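Long-range contacts in methyltransferase WBDD (Escherichia coli, PDB 4AZS), which carries a methyltransferase and a kinase in one chain and regulates the chain length of the Escherichia coli O9a O antigen: residues A128-G133 with S161-V166; H146-H151 with S186-P191; D154-L159 with R192-Q197; A199-I204 with P217-S222. All coordinates share one frame; numbering follows the deposited sequence.

Contact 1 (A128-G133 with S161-V166)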
loop_
_atom_site.group_PDB
_atom_site.type_symbol
_atom_site.label_atom_id
_atom_site.label_comp_id
_atom_site.label_asym_id
_atom_site.label_seq_id
_atom_site.Cartn_x
_atom_site.Cartn_y
_atom_site.Cartn_z
ATOM N N ALA A 128 26.392 -25.934 12.511
ATOM C CA ALA A 128 26.272 -26.635 11.260
ATOM C C ALA A 128 27.545 -27.388 10.986
ATOM O O ALA A 128 27.501 -28.443 10.422
ATOM C CB ALA A 128 25.935 -25.682 10.104
ATOM N N ALA A 129 28.693 -26.867 11.405
ATOM C CA ALA A 129 29.966 -27.512 11.091
ATOM C C ALA A 129 30.414 -28.575 12.063
ATOM O O ALA A 129 31.433 -29.192 11.813
ATOM C CB ALA A 129 31.064 -26.467 11.015
ATOM N N LEU A 130 29.737 -28.720 13.206
ATOM C CA LEU A 130 30.169 -29.676 14.216
ATOM C C LEU A 130 30.138 -31.117 13.712
ATOM O O LEU A 130 29.303 -31.492 12.889
ATOM C CB LEU A 130 29.321 -29.565 15.479
ATOM C CG LEU A 130 29.576 -28.312 16.329
ATOM C CD1 LEU A 130 28.569 -28.258 17.464
ATOM C CD2 LEU A 130 31.034 -28.225 16.819
ATOM N N GLU A 131 31.040 -31.934 14.247
ATOM C CA GLU A 131 30.986 -33.353 13.989
ATOM C C GLU A 131 30.775 -34.084 15.288
ATOM O O GLU A 131 31.327 -33.737 16.331
ATOM C CB GLU A 131 32.275 -33.872 13.284
ATOM C CG GLU A 131 32.682 -33.026 12.099
ATOM C CD GLU A 131 34.137 -33.248 11.614
ATOM O OE1 GLU A 131 34.797 -34.244 12.034
ATOM O OE2 GLU A 131 34.590 -32.413 10.778
ATOM N N GLU A 132 30.012 -35.152 15.200
ATOM C CA GLU A 132 29.691 -35.937 16.347
ATOM C C GLU A 132 30.958 -36.517 16.975
ATOM O O GLU A 132 31.792 -36.994 16.269
ATOM C CB GLU A 132 28.758 -37.064 15.911
ATOM C CG GLU A 132 28.449 -38.035 17.048
ATOM C CD GLU A 132 27.158 -38.818 16.833
ATOM O OE1 GLU A 132 26.489 -38.664 15.775
ATOM O OE2 GLU A 132 26.787 -39.533 17.771
ATOM N N GLY A 133 31.101 -36.463 18.298
ATOM C CA GLY A 133 32.314 -36.968 18.976
ATOM C C GLY A 133 33.406 -35.937 19.166
ATOM O O GLY A 133 34.334 -36.148 19.917
ATOM N N SER A 161 18.760 -29.224 18.567
ATOM C CA SER A 161 18.738 -30.652 18.270
ATOM C C SER A 161 20.067 -31.131 17.721
ATOM O O SER A 161 20.527 -32.182 18.105
ATOM C CB SER A 161 17.701 -30.994 17.207
ATOM O OG SER A 161 16.397 -30.807 17.771
ATOM N N ARG A 162 20.654 -30.389 16.777
ATOM C CA ARG A 162 21.916 -30.816 16.210
ATOM C C ARG A 162 22.977 -30.760 17.290
ATOM O O ARG A 162 23.766 -31.679 17.441
ATOM C CB ARG A 162 22.312 -30.049 14.936
ATOM C CG ARG A 162 23.654 -30.537 14.369
ATOM C CD ARG A 162 23.836 -30.327 12.862
ATOM N NE ARG A 162 24.594 -31.456 12.310
ATOM C CZ ARG A 162 25.934 -31.527 12.281
ATOM N NH1 ARG A 162 26.709 -30.516 12.659
ATOM N NH2 ARG A 162 26.514 -32.619 11.852
ATOM N N LEU A 163 22.979 -29.708 18.103
ATOM C CA LEU A 163 23.955 -29.647 19.189
ATOM C C LEU A 163 23.909 -30.858 20.119
ATOM O O LEU A 163 24.951 -31.401 20.500
ATOM C CB LEU A 163 23.758 -28.368 19.996
ATOM C CG LEU A 163 24.841 -27.943 20.992
ATOM C CD1 LEU A 163 26.183 -27.785 20.297
ATOM C CD2 LEU A 163 24.408 -26.633 21.622
ATOM N N ALA A 164 22.699 -31.244 20.524
ATOM C CA ALA A 164 22.502 -32.440 21.290
ATOM C C ALA A 164 22.892 -33.715 20.534
ATOM O O ALA A 164 23.516 -34.612 21.101
ATOM C CB ALA A 164 21.077 -32.495 21.738
ATOM N N ASP A 165 22.588 -33.765 19.248
ATOM C CA ASP A 165 22.933 -34.926 18.392
ATOM C C ASP A 165 24.431 -35.177 18.374
ATOM O O ASP A 165 24.823 -36.324 18.377
ATOM C CB ASP A 165 22.472 -34.719 16.946
ATOM C CG ASP A 165 20.953 -34.891 16.774
ATOM O OD1 ASP A 165 20.336 -35.639 17.574
ATOM O OD2 ASP A 165 20.403 -34.297 15.808
ATOM N N VAL A 166 25.240 -34.108 18.396
ATOM C CA VAL A 166 26.677 -34.238 18.201
ATOM C C VAL A 166 27.491 -34.258 19.477
ATOM O O VAL A 166 28.707 -34.440 19.426
ATOM C CB VAL A 166 27.258 -33.154 17.263
ATOM C CG1 VAL A 166 26.621 -33.290 15.902
ATOM C CG2 VAL A 166 27.123 -31.736 17.844
HETATM O O HOH W 1 30.731 -32.618 18.942
#

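Contact 2 (H146-H151 with S186-P191)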
loop_
_atom_site.group_PDB
_atom_site.type_symbol
_atom_site.label_atom_id
_atom_site.label_comp_id
_atom_site.label_asym_id
_atom_site.label_seq_id
_atom_site.Cartn_x
_atom_site.Cartn_y
_atom_site.Cartn_z
ATOM N N HIS A 146 19.265 -14.510 21.568
ATOM C CA HIS A 146 19.676 -13.617 20.514
ATOM C C HIS A 146 19.419 -14.236 19.155
ATOM O O HIS A 146 19.140 -13.528 18.206
ATOM C CB HIS A 146 21.165 -13.266 20.626
ATOM C CG HIS A 146 21.539 -12.484 21.867
ATOM N ND1 HIS A 146 22.066 -13.072 22.979
ATOM C CD2 HIS A 146 21.487 -11.101 22.146
ATOM C CE1 HIS A 146 22.304 -12.116 23.918
ATOM N NE2 HIS A 146 21.970 -10.919 23.397
ATOM N N ILE A 147 19.521 -15.558 19.053
ATOM C CA ILE A 147 19.329 -16.283 17.785
ATOM C C ILE A 147 17.811 -16.426 17.518
ATOM O O ILE A 147 17.341 -16.327 16.375
ATOM C CB ILE A 147 20.070 -17.635 17.830
ATOM C CG1 ILE A 147 21.549 -17.386 18.090
ATOM C CG2 ILE A 147 19.951 -18.425 16.541
ATOM C CD1 ILE A 147 22.352 -18.615 18.442
ATOM N N VAL A 148 17.032 -16.583 18.590
ATOM C CA VAL A 148 15.557 -16.611 18.501
ATOM C C VAL A 148 15.016 -15.302 17.932
ATOM O O VAL A 148 14.130 -15.285 17.022
ATOM C CB VAL A 148 14.907 -16.843 19.890
ATOM C CG1 VAL A 148 13.387 -16.714 19.841
ATOM C CG2 VAL A 148 15.312 -18.209 20.469
ATOM N N HIS A 149 15.529 -14.216 18.517
ATOM C CA HIS A 149 15.155 -12.864 18.147
ATOM C C HIS A 149 15.445 -12.572 16.689
ATOM O O HIS A 149 14.648 -11.928 16.035
ATOM C CB HIS A 149 15.825 -11.837 19.071
ATOM C CG HIS A 149 15.210 -10.442 18.983
ATOM N ND1 HIS A 149 13.886 -10.214 19.159
ATOM C CD2 HIS A 149 15.790 -9.190 18.731
ATOM C CE1 HIS A 149 13.633 -8.890 19.026
ATOM N NE2 HIS A 149 14.795 -8.266 18.774
ATOM N N LEU A 150 16.559 -13.056 16.150
ATOM C CA LEU A 150 16.868 -12.799 14.737
ATOM C C LEU A 150 16.367 -13.885 13.763
ATOM O O LEU A 150 16.046 -13.567 12.617
ATOM C CB LEU A 150 18.376 -12.598 14.509
ATOM C CG LEU A 150 19.195 -11.694 15.450
ATOM C CD1 LEU A 150 20.670 -11.788 15.053
ATOM C CD2 LEU A 150 18.724 -10.232 15.512
ATOM N N HIS A 151 16.333 -15.154 14.180
ATOM C CA HIS A 151 15.993 -16.232 13.245
ATOM C C HIS A 151 14.737 -17.011 13.529
ATOM O O HIS A 151 14.310 -17.822 12.679
ATOM C CB HIS A 151 17.156 -17.201 13.136
ATOM C CG HIS A 151 18.445 -16.554 12.735
ATOM N ND1 HIS A 151 18.736 -16.267 11.459
ATOM C CD2 HIS A 151 19.542 -16.140 13.495
ATOM C CE1 HIS A 151 19.956 -15.687 11.393
ATOM N NE2 HIS A 151 20.449 -15.613 12.640
ATOM N N SER A 186 9.490 -11.804 21.709
ATOM C CA SER A 186 9.792 -12.753 20.638
ATOM C C SER A 186 10.096 -14.150 21.168
ATOM O O SER A 186 10.305 -15.092 20.404
ATOM C CB SER A 186 11.048 -12.290 19.898
ATOM O OG SER A 186 10.823 -11.025 19.333
ATOM N N GLN A 187 10.166 -14.282 22.481
ATOM C CA GLN A 187 10.521 -15.541 23.069
ATOM C C GLN A 187 9.344 -16.467 23.018
ATOM O O GLN A 187 8.208 -16.024 22.970
ATOM C CB GLN A 187 10.961 -15.351 24.507
ATOM C CG GLN A 187 12.260 -14.591 24.640
ATOM C CD GLN A 187 13.409 -15.394 24.120
ATOM O OE1 GLN A 187 14.020 -15.037 23.139
ATOM N NE2 GLN A 187 13.685 -16.506 24.764
ATOM N N PRO A 188 9.616 -17.776 23.034
ATOM C CA PRO A 188 8.530 -18.709 23.149
ATOM C C PRO A 188 7.832 -18.530 24.463
ATOM O O PRO A 188 8.398 -17.977 25.404
ATOM C CB PRO A 188 9.218 -20.064 23.163
ATOM C CG PRO A 188 10.653 -19.789 23.535
ATOM C CD PRO A 188 10.928 -18.453 22.930
ATOM N N ASP A 189 6.634 -19.065 24.515
ATOM C CA ASP A 189 5.830 -19.058 25.701
ATOM C C ASP A 189 6.556 -19.659 26.898
ATOM O O ASP A 189 6.409 -19.217 28.018
ATOM C CB ASP A 189 4.561 -19.861 25.424
ATOM C CG ASP A 189 3.376 -19.314 26.167
ATOM O OD1 ASP A 189 3.597 -18.706 27.250
ATOM O OD2 ASP A 189 2.236 -19.478 25.669
ATOM N N ASP A 190 7.332 -20.697 26.637
ATOM C CA ASP A 190 8.073 -21.399 27.668
ATOM C C ASP A 190 9.410 -21.839 27.091
ATOM O O ASP A 190 9.460 -22.360 25.960
ATOM C CB ASP A 190 7.274 -22.611 28.053
ATOM C CG ASP A 190 7.846 -23.309 29.277
ATOM O OD1 ASP A 190 8.983 -23.872 29.259
ATOM O OD2 ASP A 190 7.131 -23.253 30.285
ATOM N N PRO A 191 10.491 -21.668 27.856
ATOM C CA PRO A 191 11.786 -22.000 27.319
ATOM C C PRO A 191 11.947 -23.477 26.933
ATOM O O PRO A 191 12.768 -23.821 26.085
ATOM C CB PRO A 191 12.754 -21.616 28.461
ATOM C CG PRO A 191 11.936 -21.612 29.683
ATOM C CD PRO A 191 10.564 -21.200 29.256
#

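Contact 3 (D154-L159 with R192-Q197)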
loop_
_atom_site.group_PDB
_atom_site.type_symbol
_atom_site.label_atom_id
_atom_site.label_comp_id
_atom_site.label_asym_id
_atom_site.label_seq_id
_atom_site.Cartn_x
_atom_site.Cartn_y
_atom_site.Cartn_z
ATOM N N ASP A 154 11.753 -22.024 15.404
ATOM C CA ASP A 154 11.972 -23.280 14.708
ATOM C C ASP A 154 13.430 -23.507 14.296
ATOM O O ASP A 154 13.925 -24.611 14.464
ATOM C CB ASP A 154 11.045 -23.425 13.501
ATOM C CG ASP A 154 9.608 -23.814 13.904
ATOM O OD1 ASP A 154 9.367 -24.218 15.065
ATOM O OD2 ASP A 154 8.705 -23.724 13.058
ATOM N N GLU A 155 14.114 -22.493 13.775
ATOM C CA GLU A 155 15.502 -22.677 13.429
ATOM C C GLU A 155 16.310 -22.948 14.724
ATOM O O GLU A 155 17.166 -23.809 14.726
ATOM C CB GLU A 155 16.100 -21.491 12.632
ATOM C CG GLU A 155 17.622 -21.370 12.823
ATOM C CD GLU A 155 18.340 -20.331 11.949
ATOM O OE1 GLU A 155 17.739 -19.796 11.005
ATOM O OE2 GLU A 155 19.543 -20.046 12.216
ATOM N N VAL A 156 16.020 -22.242 15.817
ATOM C CA VAL A 156 16.740 -22.486 17.065
ATOM C C VAL A 156 16.513 -23.923 17.579
ATOM O O VAL A 156 17.466 -24.557 18.063
ATOM C CB VAL A 156 16.398 -21.459 18.134
ATOM C CG1 VAL A 156 16.923 -21.901 19.501
ATOM C CG2 VAL A 156 16.985 -20.108 17.779
ATOM N N LYS A 157 15.293 -24.447 17.474
ATOM C CA LYS A 157 15.025 -25.856 17.882
ATOM C C LYS A 157 15.914 -26.799 17.091
ATOM O O LYS A 157 16.468 -27.755 17.641
ATOM C CB LYS A 157 13.543 -26.272 17.647
ATOM C CG LYS A 157 12.558 -25.651 18.636
ATOM C CD LYS A 157 11.074 -25.857 18.270
ATOM C CE LYS A 157 10.571 -27.300 18.380
ATOM N NZ LYS A 157 10.638 -27.839 19.791
ATOM N N ARG A 158 16.022 -26.565 15.788
ATOM C CA ARG A 158 16.873 -27.434 14.957
ATOM C C ARG A 158 18.351 -27.312 15.271
ATOM O O ARG A 158 19.071 -28.318 15.280
ATOM C CB ARG A 158 16.612 -27.209 13.462
ATOM C CG ARG A 158 15.250 -27.780 13.075
ATOM C CD ARG A 158 14.940 -27.616 11.587
ATOM N NE ARG A 158 13.560 -28.027 11.299
ATOM C CZ ARG A 158 12.530 -27.206 11.091
ATOM N NH1 ARG A 158 12.668 -25.874 11.074
ATOM N NH2 ARG A 158 11.350 -27.742 10.851
ATOM N N LEU A 159 18.798 -26.103 15.572
ATOM C CA LEU A 159 20.196 -25.923 15.981
ATOM C C LEU A 159 20.472 -26.688 17.273
ATOM O O LEU A 159 21.482 -27.378 17.393
ATOM C CB LEU A 159 20.518 -24.433 16.179
ATOM C CG LEU A 159 20.455 -23.570 14.930
ATOM C CD1 LEU A 159 20.774 -22.136 15.291
ATOM C CD2 LEU A 159 21.496 -24.077 13.931
ATOM N N ARG A 192 11.200 -24.347 27.585
ATOM C CA ARG A 192 11.204 -25.749 27.212
ATOM C C ARG A 192 10.780 -26.048 25.768
ATOM O O ARG A 192 11.159 -27.071 25.232
ATOM C CB ARG A 192 10.369 -26.548 28.177
ATOM C CG ARG A 192 11.133 -26.757 29.448
ATOM C CD ARG A 192 10.215 -27.304 30.492
ATOM N NE ARG A 192 9.266 -26.284 30.885
ATOM C CZ ARG A 192 8.391 -26.429 31.881
ATOM N NH1 ARG A 192 8.352 -27.552 32.588
ATOM N NH2 ARG A 192 7.551 -25.447 32.172
ATOM N N GLU A 193 10.080 -25.141 25.123
ATOM C CA GLU A 193 9.782 -25.325 23.688
ATOM C C GLU A 193 11.018 -25.358 22.800
ATOM O O GLU A 193 10.961 -25.836 21.661
ATOM C CB GLU A 193 8.910 -24.208 23.179
ATOM C CG GLU A 193 7.485 -24.284 23.686
ATOM C CD GLU A 193 6.705 -23.022 23.312
ATOM O OE1 GLU A 193 6.758 -22.597 22.121
ATOM O OE2 GLU A 193 6.085 -22.435 24.223
ATOM N N LEU A 194 12.131 -24.816 23.278
ATOM C CA LEU A 194 13.333 -24.864 22.473
ATOM C C LEU A 194 14.033 -26.226 22.603
ATOM O O LEU A 194 14.968 -26.513 21.830
ATOM C CB LEU A 194 14.313 -23.765 22.926
ATOM C CG LEU A 194 13.827 -22.318 22.841
ATOM C CD1 LEU A 194 14.852 -21.328 23.387
ATOM C CD2 LEU A 194 13.510 -22.013 21.397
ATOM N N ILE A 195 13.670 -27.021 23.620
ATOM C CA ILE A 195 14.433 -28.242 23.918
ATOM C C ILE A 195 13.658 -29.540 24.015
ATOM O O ILE A 195 14.256 -30.572 24.104
ATOM C CB ILE A 195 15.276 -28.106 25.218
ATOM C CG1 ILE A 195 14.430 -27.688 26.389
ATOM C CG2 ILE A 195 16.430 -27.125 25.013
ATOM C CD1 ILE A 195 15.150 -27.782 27.706
ATOM N N GLU A 196 12.333 -29.474 24.052
ATOM C CA GLU A 196 11.507 -30.621 24.347
ATOM C C GLU A 196 11.550 -31.643 23.183
ATOM O O GLU A 196 11.253 -32.785 23.387
ATOM C CB GLU A 196 10.073 -30.179 24.633
ATOM C CG GLU A 196 9.297 -29.796 23.390
ATOM C CD GLU A 196 8.025 -29.013 23.711
ATOM O OE1 GLU A 196 7.705 -28.863 24.915
ATOM O OE2 GLU A 196 7.354 -28.532 22.759
ATOM N N GLN A 197 11.977 -31.223 21.997
ATOM C CA GLN A 197 12.299 -32.169 20.920
ATOM C C GLN A 197 13.536 -33.005 21.230
ATOM O O GLN A 197 13.703 -34.061 20.620
ATOM C CB GLN A 197 12.501 -31.470 19.559
ATOM C CG GLN A 197 13.831 -30.730 19.379
ATOM C CD GLN A 197 13.946 -29.472 20.243
ATOM O OE1 GLN A 197 12.999 -29.142 20.980
ATOM N NE2 GLN A 197 15.088 -28.758 20.159
#

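Contact 4 (A199-I204 with P217-S222). With SO4 (sulfate ion), chain I.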
loop_
_atom_site.group_PDB
_atom_site.type_symbol
_atom_site.label_atom_id
_atom_site.label_comp_id
_atom_site.label_asym_id
_atom_site.label_seq_id
_atom_site.Cartn_x
_atom_site.Cartn_y
_atom_site.Cartn_z
ATOM N N ALA A 199 15.854 -35.557 23.590
ATOM C CA ALA A 199 15.385 -36.768 24.238
ATOM C C ALA A 199 15.277 -36.636 25.726
ATOM O O ALA A 199 14.256 -36.970 26.312
ATOM C CB ALA A 199 16.332 -37.934 23.903
ATOM N N PHE A 200 16.368 -36.243 26.337
ATOM C CA PHE A 200 16.464 -36.091 27.783
ATOM C C PHE A 200 16.700 -34.631 28.187
ATOM O O PHE A 200 17.622 -33.992 27.667
ATOM C CB PHE A 200 17.652 -36.926 28.315
ATOM C CG PHE A 200 17.805 -36.871 29.821
ATOM C CD1 PHE A 200 17.099 -37.732 30.636
ATOM C CD2 PHE A 200 18.666 -35.978 30.411
ATOM C CE1 PHE A 200 17.238 -37.684 32.012
ATOM C CE2 PHE A 200 18.837 -35.939 31.793
ATOM C CZ PHE A 200 18.108 -36.775 32.590
ATOM N N TYR A 201 15.881 -34.094 29.076
ATOM C CA TYR A 201 16.171 -32.796 29.699
ATOM C C TYR A 201 15.681 -32.707 31.139
ATOM O O TYR A 201 14.618 -33.264 31.491
ATOM C CB TYR A 201 15.627 -31.596 28.853
ATOM C CG TYR A 201 14.129 -31.392 28.941
ATOM C CD1 TYR A 201 13.594 -30.625 29.931
ATOM C CD2 TYR A 201 13.257 -31.993 28.052
ATOM C CE1 TYR A 201 12.247 -30.447 30.051
ATOM C CE2 TYR A 201 11.858 -31.815 28.155
ATOM C CZ TYR A 201 11.383 -31.037 29.167
ATOM O OH TYR A 201 10.044 -30.787 29.358
ATOM N N ARG A 202 16.378 -31.883 31.936
ATOM C CA ARG A 202 16.113 -31.736 33.381
ATOM C C ARG A 202 16.479 -30.298 33.708
ATOM O O ARG A 202 17.608 -29.887 33.402
ATOM C CB ARG A 202 17.175 -32.567 34.178
ATOM C CG ARG A 202 16.854 -33.891 34.813
ATOM C CD ARG A 202 18.132 -34.563 35.363
ATOM N NE ARG A 202 18.601 -33.824 36.482
ATOM C CZ ARG A 202 19.829 -33.780 36.972
ATOM N NH1 ARG A 202 20.870 -34.442 36.490
ATOM N NH2 ARG A 202 19.994 -33.016 38.004
ATOM N N LEU A 203 15.651 -29.596 34.471
ATOM C CA LEU A 203 16.052 -28.331 35.102
ATOM C C LEU A 203 17.116 -28.555 36.189
ATOM O O LEU A 203 16.899 -29.346 37.071
ATOM C CB LEU A 203 14.833 -27.651 35.715
ATOM C CG LEU A 203 15.023 -26.305 36.383
ATOM C CD1 LEU A 203 15.272 -25.293 35.303
ATOM C CD2 LEU A 203 13.796 -25.889 37.228
ATOM N N ILE A 204 18.283 -27.906 36.093
ATOM C CA ILE A 204 19.300 -28.083 37.144
ATOM C C ILE A 204 19.522 -26.843 38.012
ATOM O O ILE A 204 20.140 -26.944 39.034
ATOM C CB ILE A 204 20.638 -28.618 36.639
ATOM C CG1 ILE A 204 21.190 -27.740 35.525
ATOM C CG2 ILE A 204 20.479 -30.042 36.149
ATOM C CD1 ILE A 204 22.657 -28.040 35.262
ATOM N N PRO A 217 16.299 -20.171 33.901
ATOM C CA PRO A 217 16.503 -21.574 34.154
ATOM C C PRO A 217 17.712 -22.117 33.353
ATOM O O PRO A 217 18.032 -21.631 32.258
ATOM C CB PRO A 217 15.161 -22.196 33.701
ATOM C CG PRO A 217 14.766 -21.325 32.556
ATOM C CD PRO A 217 15.175 -19.944 32.969
ATOM N N MET A 218 18.423 -23.038 33.969
ATOM C CA MET A 218 19.497 -23.789 33.362
ATOM C C MET A 218 19.019 -25.238 33.214
ATOM O O MET A 218 18.578 -25.840 34.193
ATOM C CB MET A 218 20.714 -23.748 34.279
ATOM C CG MET A 218 21.901 -24.477 33.727
ATOM S SD MET A 218 23.453 -24.339 34.650
ATOM C CE MET A 218 23.877 -22.662 34.262
ATOM N N TYR A 219 19.126 -25.765 32.007
ATOM C CA TYR A 219 18.768 -27.127 31.663
ATOM C C TYR A 219 19.974 -27.950 31.263
ATOM O O TYR A 219 20.902 -27.460 30.660
ATOM C CB TYR A 219 17.796 -27.105 30.490
ATOM C CG TYR A 219 16.417 -26.568 30.880
ATOM C CD1 TYR A 219 15.474 -27.392 31.525
ATOM C CD2 TYR A 219 16.103 -25.218 30.714
ATOM C CE1 TYR A 219 14.247 -26.874 31.921
ATOM C CE2 TYR A 219 14.872 -24.710 31.108
ATOM C CZ TYR A 219 13.971 -25.541 31.677
ATOM O OH TYR A 219 12.808 -25.007 32.074
ATOM N N LEU A 220 19.933 -29.209 31.622
ATOM C CA LEU A 220 20.870 -30.206 31.196
ATOM C C LEU A 220 20.134 -31.076 30.181
ATOM O O LEU A 220 19.057 -31.613 30.464
ATOM C CB LEU A 220 21.252 -31.054 32.391
ATOM C CG LEU A 220 22.254 -32.159 32.147
ATOM C CD1 LEU A 220 23.588 -31.666 31.634
ATOM C CD2 LEU A 220 22.449 -32.906 33.450
ATOM N N VAL A 221 20.683 -31.201 28.996
ATOM C CA VAL A 221 19.946 -31.823 27.868
ATOM C C VAL A 221 20.844 -32.896 27.249
ATOM O O VAL A 221 22.069 -32.720 27.185
ATOM C CB VAL A 221 19.638 -30.762 26.821
ATOM C CG1 VAL A 221 19.006 -31.327 25.591
ATOM C CG2 VAL A 221 18.811 -29.643 27.400
ATOM N N SER A 222 20.282 -34.006 26.802
ATOM C CA SER A 222 21.082 -34.989 26.062
ATOM C C SER A 222 20.269 -35.771 25.092
ATOM O O SER A 222 19.069 -36.090 25.338
ATOM C CB SER A 222 21.785 -35.984 26.996
ATOM O OG SER A 222 22.628 -36.860 26.240
HETATM S S SO4 I . 11.905 -29.533 34.027
HETATM O O1 SO4 I . 10.661 -30.111 33.476
HETATM O O2 SO4 I . 11.380 -28.385 34.808
HETATM O O3 SO4 I . 12.729 -29.055 32.902
HETATM O O4 SO4 I . 12.729 -30.632 34.792
#

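Contact 1 (A128-G133 with S161-V166)
R162 and L130 make the strongest bond of this contact: NH1 of R162 donates to O of L130 at 2.8 Å with an N-H...O angle of 154°, and the oxygen lies at the edge of the guanidinium, near its plane. NH2 of R162 adds a weak second bond to the same O of L130, 3.2 Å away, so the two amino groups straddle one carbonyl. NH1 also bonds I127 O, while NE forms a salt bridge with D165 of the second subunit. With its CG anti to the backbone N (chi1 -180°) and a bend at chi3, the arginine is long enough to serve both the end of helix 123-129 and the interface with the second subunit. The backbones themselves are joined by one weak bond, G133 N to V166 O at 3.3 Å. A water bridges E131 O and V166 O, and CA of E132 directs a C-H at V166 O. G133 turns the chain with a positive phi of 91°, which glycine adopts easily. These bonds tie the loop leaving helix 123-129 to the end part of helix 153-166 in the Rossmann-like methyltransferase fold. Further in, L130 CD1 meets L163 CD1 at 3.7 Å and V166 CG2 at 3.8 Å; the branched leucine tips fill the space toward L71 and L73 of strand 69-73. V166 is shared between the two zones: its CG1 stands 4.0 Å above the centre of the R162 guanidinium, giving that flat group an apolar bed.

Contact 2 (H146-H151 with S186-P191)
V148 reaches from helix 144-151 across to the loop segment 186-191, and its branched side chain provides the van der Waals part of the contact. At the root, V148 CB lies 3.8 Å from Q187 OE1. The CG1 branch, anti to the backbone N (chi1 173°), goes on to the loop: this methyl faces two oxygens, S186 O at 3.5 Å and Q187 OE1, and ends loosely against the ring of P188, 4.3 Å from its CD. The CG2 branch leaves the loop and packs on helix 153-166, where CG2 of V156 is 3.7 Å away. A short beta-branched residue suits this place, since its two methyl groups serve two neighbours at once. Q187 starts away from the helix, but a bend at chi2 (-68°) folds its amide back, crossing V148 at about a right angle. The next residue, H149, supplies the polar part: ND1 approaches S186 OG at 3.2 Å, and the hydroxyl lies at the ring edge, near its plane. The same helix holds H146, which faces away from the loop and touches the bound S-adenosylmethionine, so the contact covers the outer side of a cofactor-lining helix in this methyltransferase domain. Chemically it is a modest join. The histidine-serine bond is long and not straight (135°), and either partner could give the proton. Q187 OE1, beside the V148 carbons, is buried with no polar partner in the model, so the fit of the loop here probably owes more to shape than to hydrogen bonding.

Contact 3 (D154-L159 with R192-Q197)
K157 NZ is held by two oxygens of segment 192-197: E193 O at 2.8 Å and Q197 OE1 at 2.9 Å. The first bond comes in with the ammonium only moderately tilted from the carbonyl plane (22°), whereas in the second the ammonium sits well above the plane of the glutamine's amide carbonyl. Bends at chi3 (69°) and chi4 (63°) curl the lysine tail, so that CG and CD run past E193 O before NZ turns onto it. The carboxylate of E196 is near, with OE2 4.5 Å from NZ, too far for a salt bridge but probably still favourable to the positive charge; that of E193 bonds H273 instead. Q197 suits its place because an amide both accepts and donates. While its oxygen takes the lysine, NE2 gives a good bond to L194 O at 2.8 Å, which fixes the rotation of the amide, and a weak one to K157 O at 3.0 Å. Beside these polar bonds, V156 CG1 packs on L194 CD2 at 3.9 Å, the apolar layer that continues to I147 and V148 of helix 144-151. The lysine thus ties to helix 153-166 the 3-10 turn at 192-194 and the residues after it, which belong to the long link between strands 169-173 and 200-207; in this Rossmann-like methyltransferase fold the link leads into the final beta hairpin.

Contact 4 (A199-I204 with P217-S222)
F200 and S222 open the antiparallel pairing of this beta hairpin, bonding both ways: F200 N to S222 O at 2.9 Å and S222 N to F200 O at 2.8 Å. The hairpin supplies the last two strands of the seven-stranded sheet, whose 3-2-1-4-5-7-6 order marks the class I, Rossmann-like methyltransferase fold. R202 and L220 form the next hydrogen-bonded pair, while Y201 with V221 and L203 with Y219 are non-hydrogen-bonded; I204 N reaches M218 O at 2.8 Å. On the face of Y201, L203, Y219 and V221, the two tyrosines lie side by side, pointing the same way. L203, with CG anti to the backbone N (chi1 -178°), lays CD1 over the face of the Y219 ring, 4.1 Å from its centroid, a CH-pi contact. The same CD1 presses tightly on P217 CB at 3.5 Å. On the other face, I204 CG2 sits 3.5 Å above the R202 guanidinium plane toward its rim, and the R202 and L220 side chains run together; NH1 of R202 is held by L227 O.

Farther out, Y219 and V221 bond through their backbones to L172 and V170 of strand 169-173. F266 meets the F200 ring edge-to-face and Y268 stacks on Y201, tying the hairpin to the strand 262-268 of the neighbouring sheet. Strand 200-207 is the sheet's outer edge in this chain, and its outward N-H of L203 points at a sulfate, probably from the crystallisation liquor, with O4 3.1 Å from N at an angle of 176°.

Contacts 2 and 4 are buried, whereas contacts 1 and 3 are only partly so and both border the second subunit. Contacts 1 and 3 use successive parts of helix 153-166, and contact 2 uses helix 144-151 just before it, so V156 of contact 3 packs on I147 and V148 of contact 2. Segments 186-191 and 192-197 are one continuous loop, which meets the hairpin of contact 4 through P191, R192 and I195 against P217, Y219 and Y201. The chemistry follows the place: regular main-chain pairing within the sheet, long charged side chains seeking carbonyls at the helix surfaces, and a valine methyl and one histidine-serine bond on the helix that carries a cofactor-pocket residue.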